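Long-range contacts in diadenosine tetraphosphatase, putative (Trypanosoma brucei, PDB 2QJC), which binds two manganese ions and probably hydrolyses phosphate esters or anhydrides, perhaps symmetrical dinucleoside tetraphosphates, as a calcineurin-like metallophosphoesterase: residues P15-R20 and I130-H135; V51-L56 and V137-A142; V66-K71 and S114-V119; A84-L89 and P110-I115; P197-F202 and L217-D222. One frame throughout, in Å; residues are numbered along the deposited sequence.

Contact 1. Residues P15-R20 and I130-H135; sequences PNVTGR and IRIPAH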
# COMPACT_ATOMS: atom_id res chain seq x y z
N PRO A 15 4.84 3.54 -17.71
CA PRO A 15 4.13 3.37 -18.98
C PRO A 15 4.38 2.07 -19.73
O PRO A 15 3.52 1.59 -20.47
CB PRO A 15 4.58 4.59 -19.78
CG PRO A 15 5.95 4.85 -19.26
CD PRO A 15 5.76 4.69 -17.77
N ASN A 16 5.56 1.48 -19.51
CA ASN A 16 5.94 0.24 -20.18
C ASN A 16 5.40 -1.04 -19.56
O ASN A 16 5.52 -2.11 -20.15
CB ASN A 16 7.46 0.16 -20.27
CG ASN A 16 8.05 1.16 -21.25
OD1 ASN A 16 7.59 2.30 -21.34
ND2 ASN A 16 9.08 0.74 -21.98
N VAL A 17 4.83 -0.96 -18.36
CA VAL A 17 4.29 -2.15 -17.71
C VAL A 17 2.91 -2.47 -18.28
O VAL A 17 1.90 -1.94 -17.82
CB VAL A 17 4.22 -1.97 -16.18
CG1 VAL A 17 3.56 -3.18 -15.52
CG2 VAL A 17 5.63 -1.77 -15.62
N THR A 18 2.88 -3.35 -19.28
CA THR A 18 1.65 -3.75 -19.94
C THR A 18 1.30 -5.21 -19.67
O THR A 18 0.24 -5.69 -20.07
CB THR A 18 1.76 -3.55 -21.48
OG1 THR A 18 2.76 -4.44 -22.01
CG2 THR A 18 2.15 -2.12 -21.80
N GLY A 19 2.20 -5.92 -19.00
CA GLY A 19 1.94 -7.31 -18.67
C GLY A 19 1.04 -7.39 -17.46
O GLY A 19 0.43 -6.40 -17.05
N ARG A 20 0.96 -8.58 -16.87
CA ARG A 20 0.13 -8.83 -15.70
C ARG A 20 0.71 -8.11 -14.47
O ARG A 20 1.92 -8.17 -14.23
CB ARG A 20 0.09 -10.33 -15.48
CG ARG A 20 -0.90 -10.85 -14.47
CD ARG A 20 -0.47 -12.27 -14.14
NE ARG A 20 -1.41 -12.98 -13.29
CZ ARG A 20 -1.08 -14.01 -12.53
NH1 ARG A 20 0.17 -14.45 -12.49
NH2 ARG A 20 -2.02 -14.61 -11.80
N ILE A 130 2.32 5.46 -7.32
CA ILE A 130 2.79 4.79 -8.53
C ILE A 130 1.64 4.71 -9.53
O ILE A 130 0.55 4.23 -9.20
CB ILE A 130 3.33 3.37 -8.25
CG1 ILE A 130 4.60 3.46 -7.40
CG2 ILE A 130 3.64 2.63 -9.57
CD1 ILE A 130 5.13 2.10 -6.95
N ARG A 131 1.88 5.20 -10.74
CA ARG A 131 0.87 5.17 -11.80
C ARG A 131 1.19 4.03 -12.78
O ARG A 131 2.33 3.90 -13.24
CB ARG A 131 0.84 6.50 -12.56
CG ARG A 131 0.62 7.73 -11.70
CD ARG A 131 0.44 8.99 -12.56
NE ARG A 131 -0.95 9.17 -12.97
CZ ARG A 131 -1.42 10.22 -13.64
NH1 ARG A 131 -0.60 11.21 -13.98
NH2 ARG A 131 -2.71 10.30 -13.94
N ILE A 132 0.18 3.22 -13.09
CA ILE A 132 0.30 2.09 -14.01
C ILE A 132 -0.78 2.33 -15.07
O ILE A 132 -1.83 1.66 -15.08
CB ILE A 132 0.03 0.74 -13.28
CG1 ILE A 132 0.97 0.61 -12.08
CG2 ILE A 132 0.25 -0.44 -14.24
CD1 ILE A 132 0.55 -0.45 -11.09
N PRO A 133 -0.53 3.29 -15.97
CA PRO A 133 -1.44 3.69 -17.04
C PRO A 133 -1.98 2.62 -17.99
O PRO A 133 -3.12 2.72 -18.44
CB PRO A 133 -0.67 4.81 -17.76
CG PRO A 133 0.77 4.44 -17.52
CD PRO A 133 0.76 4.00 -16.08
N ALA A 134 -1.19 1.60 -18.29
CA ALA A 134 -1.65 0.55 -19.19
C ALA A 134 -2.92 -0.13 -18.68
O ALA A 134 -3.77 -0.59 -19.46
CB ALA A 134 -0.54 -0.48 -19.39
N HIS A 135 -3.05 -0.20 -17.36
CA HIS A 135 -4.20 -0.83 -16.72
C HIS A 135 -5.13 0.19 -16.07
O HIS A 135 -6.07 -0.17 -15.37
CB HIS A 135 -3.70 -1.82 -15.65
CG HIS A 135 -2.97 -3.00 -16.22
ND1 HIS A 135 -3.58 -3.93 -17.04
CD2 HIS A 135 -1.68 -3.39 -16.10
CE1 HIS A 135 -2.69 -4.84 -17.40
NE2 HIS A 135 -1.53 -4.54 -16.84
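H135 and G19 make the one polar link between P15-R20 and I130-H135. H135 NE2 donates to G19 O at 2.7 Å, and the bond is fairly straight, 161° at the hydrogen. The oxygen lies near the imidazole plane, and the N-H comes in tilted somewhat from the carbonyl plane. CG of H135 lies beside its backbone N (chi1 -67°), and the end of the side chain comes nearer to the loop than its base. The ring's C-H atoms add little: CE1 stays 3.5 Å from the same G19 O.

The rest is van der Waals contact. A134 CB comes up against the backbone, 3.2 Å from V17 O, and meets the methyl CG2 of T18 at 4.0 Å. At the other end the ring carbon CG of P133 rests 3.8 Å from P15 CA. Underneath, V17 CG1 and I132 CG2 approach to 4.5 Å, and I132 also touches V21 of strand 21-24.

P133-H135 form a short 3-10 turn after strand 129-132, and H135 N bonds back to I132 O. The loop crossing over it joins strand 11-13 of one sheet to strand 21-24 of the other, a surface link at the edge of the two-sheet calcineurin-like phosphoesterase fold, away from the metals.

Contact 2. Residues V51-L56 and V137-A142; sequences VAVGDL and VMVAHA. With MN (manganese (II) ion), chain C; MN (manganese (II) ion), chain B.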
# COMPACT_ATOMS: atom_id res chain seq x y z
N VAL A 51 3.58 -5.07 -7.02
CA VAL A 51 3.54 -3.74 -6.42
C VAL A 51 2.85 -3.79 -5.05
O VAL A 51 1.71 -4.24 -4.95
CB VAL A 51 2.76 -2.73 -7.31
CG1 VAL A 51 2.85 -1.34 -6.73
CG2 VAL A 51 3.30 -2.75 -8.73
N ALA A 52 3.55 -3.34 -4.01
CA ALA A 52 2.99 -3.32 -2.66
C ALA A 52 2.37 -1.96 -2.35
O ALA A 52 2.77 -0.95 -2.92
CB ALA A 52 4.07 -3.63 -1.64
N VAL A 53 1.40 -1.93 -1.44
CA VAL A 53 0.75 -0.68 -1.06
C VAL A 53 1.47 -0.01 0.13
O VAL A 53 1.05 1.03 0.63
CB VAL A 53 -0.74 -0.89 -0.67
CG1 VAL A 53 -1.51 -1.50 -1.85
CG2 VAL A 53 -0.85 -1.75 0.59
N GLY A 54 2.57 -0.62 0.57
CA GLY A 54 3.31 -0.04 1.67
C GLY A 54 3.01 -0.71 3.00
O GLY A 54 2.15 -1.58 3.07
N ASP A 55 3.70 -0.27 4.05
CA ASP A 55 3.53 -0.84 5.38
C ASP A 55 4.09 -2.25 5.30
O ASP A 55 3.42 -3.24 5.59
CB ASP A 55 2.05 -0.86 5.79
CG ASP A 55 1.69 0.31 6.70
OD1 ASP A 55 2.44 1.30 6.74
OD2 ASP A 55 0.64 0.24 7.38
N LEU A 56 5.35 -2.32 4.88
CA LEU A 56 6.07 -3.58 4.72
C LEU A 56 6.58 -4.10 6.06
O LEU A 56 6.80 -5.31 6.23
CB LEU A 56 7.26 -3.36 3.79
CG LEU A 56 6.97 -2.53 2.54
CD1 LEU A 56 8.25 -2.41 1.71
CD2 LEU A 56 5.85 -3.19 1.74
N VAL A 137 -4.58 2.26 -13.61
CA VAL A 137 -4.51 2.11 -12.16
C VAL A 137 -3.53 3.09 -11.50
O VAL A 137 -2.58 3.56 -12.13
CB VAL A 137 -4.09 0.65 -11.80
CG1 VAL A 137 -3.49 0.58 -10.40
CG2 VAL A 137 -5.30 -0.27 -11.89
N MSE A 138 -3.78 3.41 -10.23
CA MSE A 138 -2.90 4.28 -9.45
C MSE A 138 -2.81 3.73 -8.02
O MSE A 138 -3.83 3.41 -7.39
CB MSE A 138 -3.42 5.73 -9.41
CG MSE A 138 -3.35 6.45 -10.76
SE MSE A 138 -3.32 8.40 -10.65
CE MSE A 138 -5.09 8.72 -9.95
N VAL A 139 -1.59 3.59 -7.51
CA VAL A 139 -1.37 3.04 -6.18
C VAL A 139 -0.87 4.09 -5.18
O VAL A 139 0.08 4.82 -5.45
CB VAL A 139 -0.34 1.86 -6.24
CG1 VAL A 139 -0.16 1.22 -4.87
CG2 VAL A 139 -0.80 0.81 -7.25
N ALA A 140 -1.53 4.15 -4.02
CA ALA A 140 -1.16 5.05 -2.93
C ALA A 140 -1.42 4.24 -1.65
O ALA A 140 -2.22 3.31 -1.65
CB ALA A 140 -2.03 6.33 -2.95
N HIS A 141 -0.75 4.58 -0.55
CA HIS A 141 -0.92 3.81 0.68
C HIS A 141 -2.29 3.91 1.34
O HIS A 141 -2.91 2.88 1.66
CB HIS A 141 0.17 4.16 1.70
CG HIS A 141 0.01 3.44 3.00
ND1 HIS A 141 0.12 2.07 3.11
CD2 HIS A 141 -0.32 3.89 4.24
CE1 HIS A 141 -0.14 1.70 4.35
NE2 HIS A 141 -0.41 2.78 5.06
N ALA A 142 -2.78 5.13 1.56
CA ALA A 142 -4.07 5.33 2.20
C ALA A 142 -5.14 5.86 1.25
O ALA A 142 -6.32 5.51 1.36
CB ALA A 142 -3.93 6.30 3.40
MN MN C . -0.92 2.54 7.33
MN MN B . -1.00 -0.98 7.90
O HOH W 1 -2.76 -2.22 8.50
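H141 reaches across from V137-A142 to V51-L56, and its side chain is easiest to follow outward. CB lies 3.4 Å from V53 O. CG is anti to the backbone N (chi1 178°), heading toward the loop after strand 49-52. ND1 then donates to V53 O at 2.8 Å with 154° at the hydrogen; the oxygen is almost in the ring plane, while the N-H approaches it tilted from the carbonyl plane. With ND1 as donor, NE2 is left to the metal, and bond and metal together hold the ring's rotation.

The site is the two-manganese centre of the calcineurin-like phosphoesterases, set where loops leave the strand ends. CE1 passes 3.3 Å from D55 CG, the carboxylate and ring planes standing 51° apart. At the tip, NE2 binds one manganese at 2.3 Å, in a site that N81 and H204 help complete. D55 OD2 bridges the pair, with a longer bond of 2.8 Å to this ion and one of 2.1 Å to the second, whose ligands include D26 and H28; OD1 takes a hydrogen bond from H82 N.

Below the site, V139 CG1 meets V53 CG1 and its CG2 meets V51 CG1, each at 4.3 Å, packing strand 137-140 against the end of strand 49-52 and the loop after it.

Contact 3. Residues V66-K71 and S114-V119; sequences VVRLLK and SIPTDV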
# COMPACT_ATOMS: atom_id res chain seq x y z
N VAL A 66 10.71 -9.63 4.64
CA VAL A 66 9.70 -9.12 3.72
C VAL A 66 10.32 -8.16 2.71
O VAL A 66 10.08 -8.27 1.51
CB VAL A 66 8.58 -8.36 4.48
CG1 VAL A 66 7.87 -7.39 3.53
CG2 VAL A 66 7.59 -9.35 5.06
N VAL A 67 11.11 -7.23 3.22
CA VAL A 67 11.74 -6.22 2.39
C VAL A 67 12.81 -6.79 1.47
O VAL A 67 12.96 -6.34 0.34
CB VAL A 67 12.32 -5.09 3.27
CG1 VAL A 67 13.14 -4.12 2.44
CG2 VAL A 67 11.16 -4.35 3.95
N ARG A 68 13.55 -7.78 1.97
CA ARG A 68 14.60 -8.41 1.17
C ARG A 68 14.02 -9.28 0.07
O ARG A 68 14.60 -9.41 -1.01
CB ARG A 68 15.52 -9.23 2.07
CG ARG A 68 16.60 -8.40 2.73
CD ARG A 68 17.25 -9.12 3.90
NE ARG A 68 18.37 -8.35 4.43
CZ ARG A 68 18.88 -8.51 5.64
NH1 ARG A 68 18.37 -9.43 6.46
NH2 ARG A 68 19.89 -7.75 6.05
N LEU A 69 12.87 -9.89 0.34
CA LEU A 69 12.21 -10.72 -0.65
C LEU A 69 11.76 -9.83 -1.81
O LEU A 69 12.00 -10.13 -2.98
CB LEU A 69 10.99 -11.42 -0.04
CG LEU A 69 10.08 -12.16 -1.02
CD1 LEU A 69 10.89 -13.19 -1.80
CD2 LEU A 69 8.96 -12.84 -0.28
N LEU A 70 11.10 -8.72 -1.47
CA LEU A 70 10.62 -7.79 -2.48
C LEU A 70 11.78 -7.24 -3.30
O LEU A 70 11.66 -7.04 -4.52
CB LEU A 70 9.84 -6.64 -1.82
CG LEU A 70 8.57 -7.10 -1.11
CD1 LEU A 70 7.94 -5.95 -0.34
CD2 LEU A 70 7.59 -7.67 -2.14
N LYS A 71 12.92 -7.01 -2.64
CA LYS A 71 14.11 -6.50 -3.32
C LYS A 71 14.65 -7.50 -4.35
O LYS A 71 14.89 -7.14 -5.50
CB LYS A 71 15.20 -6.18 -2.30
CG LYS A 71 16.52 -5.71 -2.91
CD LYS A 71 17.54 -5.39 -1.82
CE LYS A 71 18.91 -5.07 -2.39
NZ LYS A 71 18.89 -3.96 -3.39
N SER A 114 17.70 -1.97 15.09
CA SER A 114 18.18 -3.16 14.40
C SER A 114 18.10 -3.17 12.87
O SER A 114 18.48 -4.16 12.24
CB SER A 114 17.44 -4.40 14.93
OG SER A 114 16.04 -4.32 14.67
N ILE A 115 17.63 -2.09 12.25
CA ILE A 115 17.50 -2.07 10.80
C ILE A 115 18.83 -2.01 10.03
O ILE A 115 19.62 -1.09 10.21
CB ILE A 115 16.57 -0.92 10.31
CG1 ILE A 115 16.25 -1.12 8.83
CG2 ILE A 115 17.22 0.44 10.53
CD1 ILE A 115 15.34 -0.05 8.24
N PRO A 116 19.07 -3.02 9.18
CA PRO A 116 20.30 -3.09 8.37
C PRO A 116 20.28 -2.13 7.18
O PRO A 116 19.22 -1.72 6.71
CB PRO A 116 20.34 -4.56 7.95
CG PRO A 116 18.90 -4.93 7.85
CD PRO A 116 18.29 -4.26 9.06
N THR A 117 21.47 -1.79 6.70
CA THR A 117 21.66 -0.86 5.59
C THR A 117 20.82 -1.15 4.35
O THR A 117 20.11 -0.26 3.86
CB THR A 117 23.15 -0.79 5.18
OG1 THR A 117 23.92 -0.28 6.27
CG2 THR A 117 23.33 0.12 3.96
N ASP A 118 20.90 -2.37 3.83
CA ASP A 118 20.15 -2.72 2.63
C ASP A 118 18.66 -2.45 2.81
O ASP A 118 18.05 -1.75 1.99
CB ASP A 118 20.41 -4.18 2.24
CG ASP A 118 19.96 -5.16 3.30
OD1 ASP A 118 20.28 -4.96 4.49
OD2 ASP A 118 19.28 -6.15 2.94
N VAL A 119 18.07 -2.98 3.87
CA VAL A 119 16.65 -2.76 4.13
C VAL A 119 16.34 -1.26 4.15
O VAL A 119 15.45 -0.79 3.45
CB VAL A 119 16.22 -3.38 5.49
CG1 VAL A 119 14.75 -3.07 5.77
CG2 VAL A 119 16.46 -4.88 5.48
O HOH W 2 17.81 -2.23 -0.78
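The R68 guanidinium and the D118 carboxylate lie nearly in one plane, 19° apart, and meet edge to edge. R68 grips side-on with two nitrogens. NE donates to OD2 at 2.8 Å, almost straight at 169°, with the oxygen close to the guanidinium plane and receiving the proton on its syn lone pair. NH2 donates to OD1 at 3.2 Å, also from the syn side but less squarely, the oxygen being tilted from the guanidinium plane. Two bonds, one to each oxygen, restrict the rotation of both groups, and the paired charges would be expected to keep the aspartate ionised. Over one face of the guanidinium sits V119 CG2, 4.1 Å from NE. The ring of P116 comes in obliquely, its CG 3.5 Å from NH2.

The arrangement joins helix 63-73 to the first turn of helix 117-124, with P116 at the N-cap position; both helices lie in the chain between strands 49-52 and 129-132 of the phosphoesterase fold. D118 has CG between its backbone N and carbonyl carbon (chi1 62°), which puts CG on the side of R68. R68, extended from CG to NE, crosses it at about a right angle.

Beneath the salt bridge the contact becomes apolar. V67 CG1 meets V119 CG1 at 3.8 Å, and V67 also touches L56 and, on helix 117-124, Y122. On the outer side K71 joins in through a water: the water donates to D118 O at 2.8 Å, while K71 NZ gives the water a weak bond.

Contact 4. Residues A84-L89 and P110-I115; sequences AKLLKL and PLAQSI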
# COMPACT_ATOMS: atom_id res chain seq x y z
N ALA A 84 7.32 5.02 6.81
CA ALA A 84 7.73 6.42 6.97
C ALA A 84 8.18 6.76 8.38
O ALA A 84 9.19 7.43 8.56
CB ALA A 84 6.59 7.36 6.53
N LYS A 85 7.42 6.32 9.38
CA LYS A 85 7.76 6.61 10.77
C LYS A 85 9.05 5.91 11.18
O LYS A 85 9.81 6.44 11.99
CB LYS A 85 6.63 6.19 11.72
CG LYS A 85 5.32 6.96 11.52
CD LYS A 85 4.29 6.58 12.58
CE LYS A 85 2.92 7.15 12.25
NZ LYS A 85 2.96 8.63 12.07
N LEU A 86 9.29 4.72 10.63
CA LEU A 86 10.50 3.97 10.95
C LEU A 86 11.72 4.72 10.41
O LEU A 86 12.72 4.87 11.11
CB LEU A 86 10.47 2.56 10.35
CG LEU A 86 11.70 1.68 10.66
CD1 LEU A 86 11.81 1.45 12.16
CD2 LEU A 86 11.59 0.35 9.93
N LEU A 87 11.64 5.18 9.16
CA LEU A 87 12.75 5.92 8.56
C LEU A 87 13.01 7.17 9.37
O LEU A 87 14.16 7.56 9.59
CB LEU A 87 12.43 6.31 7.11
CG LEU A 87 12.46 5.21 6.05
CD1 LEU A 87 12.16 5.82 4.68
CD2 LEU A 87 13.83 4.54 6.03
N LYS A 88 11.93 7.80 9.82
CA LYS A 88 12.04 9.01 10.62
C LYS A 88 12.78 8.72 11.93
O LYS A 88 13.71 9.44 12.29
CB LYS A 88 10.65 9.56 10.92
CG LYS A 88 10.66 10.98 11.46
CD LYS A 88 9.28 11.41 11.93
CE LYS A 88 9.28 12.88 12.34
NZ LYS A 88 10.33 13.18 13.35
N LEU A 89 12.37 7.67 12.62
CA LEU A 89 13.00 7.28 13.88
C LEU A 89 14.46 6.88 13.72
O LEU A 89 15.27 7.10 14.62
CB LEU A 89 12.24 6.12 14.53
CG LEU A 89 11.05 6.50 15.42
CD1 LEU A 89 10.40 5.23 15.97
CD2 LEU A 89 11.54 7.39 16.56
N PRO A 110 12.45 -0.56 18.71
CA PRO A 110 13.29 -1.76 18.62
C PRO A 110 13.73 -2.02 17.16
O PRO A 110 14.86 -2.42 16.91
CB PRO A 110 12.37 -2.86 19.15
CG PRO A 110 11.53 -2.13 20.14
CD PRO A 110 11.19 -0.86 19.41
N LEU A 111 12.81 -1.80 16.22
CA LEU A 111 13.10 -2.01 14.81
C LEU A 111 14.12 -1.01 14.27
O LEU A 111 14.99 -1.36 13.47
CB LEU A 111 11.81 -1.91 13.99
CG LEU A 111 11.23 -3.20 13.39
CD1 LEU A 111 11.40 -4.37 14.35
CD2 LEU A 111 9.76 -2.96 13.06
N ALA A 112 14.02 0.23 14.72
CA ALA A 112 14.94 1.27 14.29
C ALA A 112 16.39 0.97 14.69
O ALA A 112 17.31 1.25 13.94
CB ALA A 112 14.50 2.61 14.87
N GLN A 113 16.58 0.41 15.88
CA GLN A 113 17.93 0.10 16.35
C GLN A 113 18.55 -1.09 15.61
O GLN A 113 19.77 -1.19 15.49
CB GLN A 113 17.91 -0.18 17.85
CG GLN A 113 17.17 0.87 18.67
CD GLN A 113 17.14 0.55 20.15
OE1 GLN A 113 17.96 1.04 20.93
NE2 GLN A 113 16.19 -0.29 20.55
N SER A 114 17.70 -1.97 15.09
CA SER A 114 18.18 -3.16 14.40
C SER A 114 18.10 -3.17 12.87
O SER A 114 18.48 -4.16 12.24
CB SER A 114 17.44 -4.40 14.93
OG SER A 114 16.04 -4.32 14.67
N ILE A 115 17.63 -2.09 12.25
CA ILE A 115 17.50 -2.07 10.80
C ILE A 115 18.83 -2.01 10.03
O ILE A 115 19.62 -1.09 10.21
CB ILE A 115 16.57 -0.92 10.31
CG1 ILE A 115 16.25 -1.12 8.83
CG2 ILE A 115 17.22 0.44 10.53
CD1 ILE A 115 15.34 -0.05 8.24
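L86 points toward P110-I115, and its two methyls divide the work. CG is anti to the backbone N (chi1 -179°), which sets it toward the other segment. CD1 comes down on the backbone of the other helix: it lies 3.6 Å from A112 N and 3.8 Å from L111 CB, with A112 CB at 4.0 Å. CD2 instead meets I115 CD1 at 4.1 Å, the two side chains reaching toward each other tip to tip. In I115, CG1 is anti to the backbone N and the branch is extended on to CD1.

One turn further on, L89 CB and A112 CB are 4.2 Å apart. A112 CB therefore touches both L86 and L89, a small residue facing two large ones. L111 adds little beyond its CB; its side chain also touches S63 and N58. The contact is purely apolar.

The short axes pass 9.2 Å apart and cross at -60°, a moderately close helix pair with alanine at the nearest point. It joins helix 81-91, which starts at the manganese ligand N81, to helix 108-114, within the helical part of the calcineurin-like phosphoesterase fold.

Contact 5. Residues P197-F202 and L217-D222; sequences PETVVF and LAIGLD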
# COMPACT_ATOMS: atom_id res chain seq x y z
N PRO A 197 -11.00 9.25 -13.50
CA PRO A 197 -11.22 7.99 -14.21
C PRO A 197 -10.36 6.80 -13.77
O PRO A 197 -10.73 5.66 -14.02
CB PRO A 197 -10.98 8.37 -15.67
CG PRO A 197 -9.88 9.37 -15.56
CD PRO A 197 -10.33 10.23 -14.39
N GLU A 198 -9.22 7.05 -13.13
CA GLU A 198 -8.35 5.95 -12.70
C GLU A 198 -8.90 5.15 -11.52
O GLU A 198 -9.64 5.67 -10.70
CB GLU A 198 -6.95 6.45 -12.30
CG GLU A 198 -6.18 7.19 -13.37
CD GLU A 198 -6.61 8.64 -13.49
OE1 GLU A 198 -7.62 9.03 -12.87
OE2 GLU A 198 -5.93 9.40 -14.21
N THR A 199 -8.53 3.88 -11.46
CA THR A 199 -8.92 3.03 -10.34
C THR A 199 -7.77 3.18 -9.34
O THR A 199 -6.61 2.94 -9.69
CB THR A 199 -9.01 1.54 -10.72
OG1 THR A 199 -10.11 1.34 -11.62
CG2 THR A 199 -9.20 0.68 -9.47
N VAL A 200 -8.08 3.60 -8.12
CA VAL A 200 -7.05 3.75 -7.10
C VAL A 200 -7.04 2.51 -6.21
O VAL A 200 -8.06 2.12 -5.64
CB VAL A 200 -7.31 4.99 -6.22
CG1 VAL A 200 -6.36 5.00 -5.01
CG2 VAL A 200 -7.11 6.25 -7.06
N VAL A 201 -5.87 1.88 -6.10
CA VAL A 201 -5.72 0.70 -5.27
C VAL A 201 -4.92 1.10 -4.03
O VAL A 201 -3.84 1.68 -4.13
CB VAL A 201 -5.01 -0.43 -6.05
CG1 VAL A 201 -4.93 -1.68 -5.18
CG2 VAL A 201 -5.76 -0.72 -7.38
N PHE A 202 -5.44 0.77 -2.85
CA PHE A 202 -4.79 1.16 -1.61
C PHE A 202 -4.90 0.12 -0.49
O PHE A 202 -5.47 -0.95 -0.69
CB PHE A 202 -5.40 2.48 -1.14
CG PHE A 202 -6.88 2.39 -0.83
CD1 PHE A 202 -7.33 2.38 0.49
CD2 PHE A 202 -7.83 2.31 -1.86
CE1 PHE A 202 -8.70 2.28 0.78
CE2 PHE A 202 -9.20 2.21 -1.58
CZ PHE A 202 -9.63 2.20 -0.25
N LEU A 217 -13.91 1.85 -9.53
CA LEU A 217 -13.17 3.09 -9.31
C LEU A 217 -12.12 3.03 -8.20
O LEU A 217 -11.17 3.81 -8.21
CB LEU A 217 -14.14 4.24 -9.05
CG LEU A 217 -15.00 4.67 -10.25
CD1 LEU A 217 -15.88 5.84 -9.85
CD2 LEU A 217 -14.09 5.07 -11.42
N ALA A 218 -12.30 2.13 -7.24
CA ALA A 218 -11.35 2.01 -6.14
C ALA A 218 -11.36 0.61 -5.51
O ALA A 218 -12.35 -0.11 -5.61
CB ALA A 218 -11.63 3.08 -5.07
N ILE A 219 -10.25 0.25 -4.87
CA ILE A 219 -10.11 -1.06 -4.22
C ILE A 219 -9.24 -0.98 -2.96
O ILE A 219 -8.03 -0.73 -3.05
CB ILE A 219 -9.48 -2.10 -5.17
CG1 ILE A 219 -10.35 -2.26 -6.42
CG2 ILE A 219 -9.29 -3.43 -4.44
CD1 ILE A 219 -9.78 -3.20 -7.47
N GLY A 220 -9.86 -1.21 -1.80
CA GLY A 220 -9.13 -1.19 -0.54
C GLY A 220 -8.70 -2.61 -0.20
O GLY A 220 -9.55 -3.45 0.12
N LEU A 221 -7.40 -2.88 -0.26
CA LEU A 221 -6.89 -4.23 -0.00
C LEU A 221 -6.46 -4.58 1.41
O LEU A 221 -6.00 -5.70 1.64
CB LEU A 221 -5.70 -4.52 -0.93
CG LEU A 221 -5.89 -4.57 -2.45
CD1 LEU A 221 -4.51 -4.61 -3.13
CD2 LEU A 221 -6.70 -5.79 -2.82
N ASP A 222 -6.59 -3.67 2.37
CA ASP A 222 -6.13 -4.03 3.71
C ASP A 222 -7.09 -4.94 4.48
O ASP A 222 -7.89 -4.47 5.30
CB ASP A 222 -5.81 -2.79 4.55
CG ASP A 222 -5.00 -3.14 5.79
OD1 ASP A 222 -4.81 -4.36 6.05
OD2 ASP A 222 -4.54 -2.22 6.50
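Four backbone hydrogen bonds tie V200 and F202 to L217-L221. V200 N donates to L217 O, and I219 N to V200 O at 3.0 Å. F202 N then donates to I219 O, and L221 N to F202 O at 2.8 Å; these last two are nearly straight. Alternation of this kind is the parallel pattern, and the strand axes diverge by only 7°. The CA-H groups of T199, A218 and V201 also point at carbonyl oxygens across the pair.

Packing differs on the two faces. On the side of V200 and A218, the F202 ring folds over the neighbouring strand, its CG lying between backbone N and carbonyl carbon (chi1 62°). G220, having no side chain, lets its CA lie against one ring face, 3.6 Å from the centroid, as a CH-pi contact. A218 CB meets the ring's edge, 4.3 Å from F202 CE2. On the V201 and I219 side, V201 CG1 touches L221 CD1 at 3.6 Å.

The F202 ring also meets W190 edge-to-face. Strand 218-220 is an edge strand of its sheet within this chain, and 199-202 lies between it and strand 137-140. V201 and L221 pack on I23 of strand 21-24, while I219 and L221 reach I241 of strand 240-245, both in the other sheet.

In the fold
Contacts 1, 2 and 5 share one mixed sheet, in which strands 129-132, 137-140, 199-202 and 218-220 lie side by side; probable backbone hydrogen bonds run from contact 2 to contacts 1 and 5, with centres 14 and 10 Å away. Contact 2, near the chain centre, joins this sheet to strand 49-52 of the second one. Along the chain the segments of contacts 1 and 2 alternate, and contact 5 follows both. Contacts 3 and 4, centres 12 Å apart and sharing S114 and I115, lie in the helical region between the segments of contact 2. L56 packs on helix 63-73, so sheets and helices alike meet around the loops that hold the manganese pair.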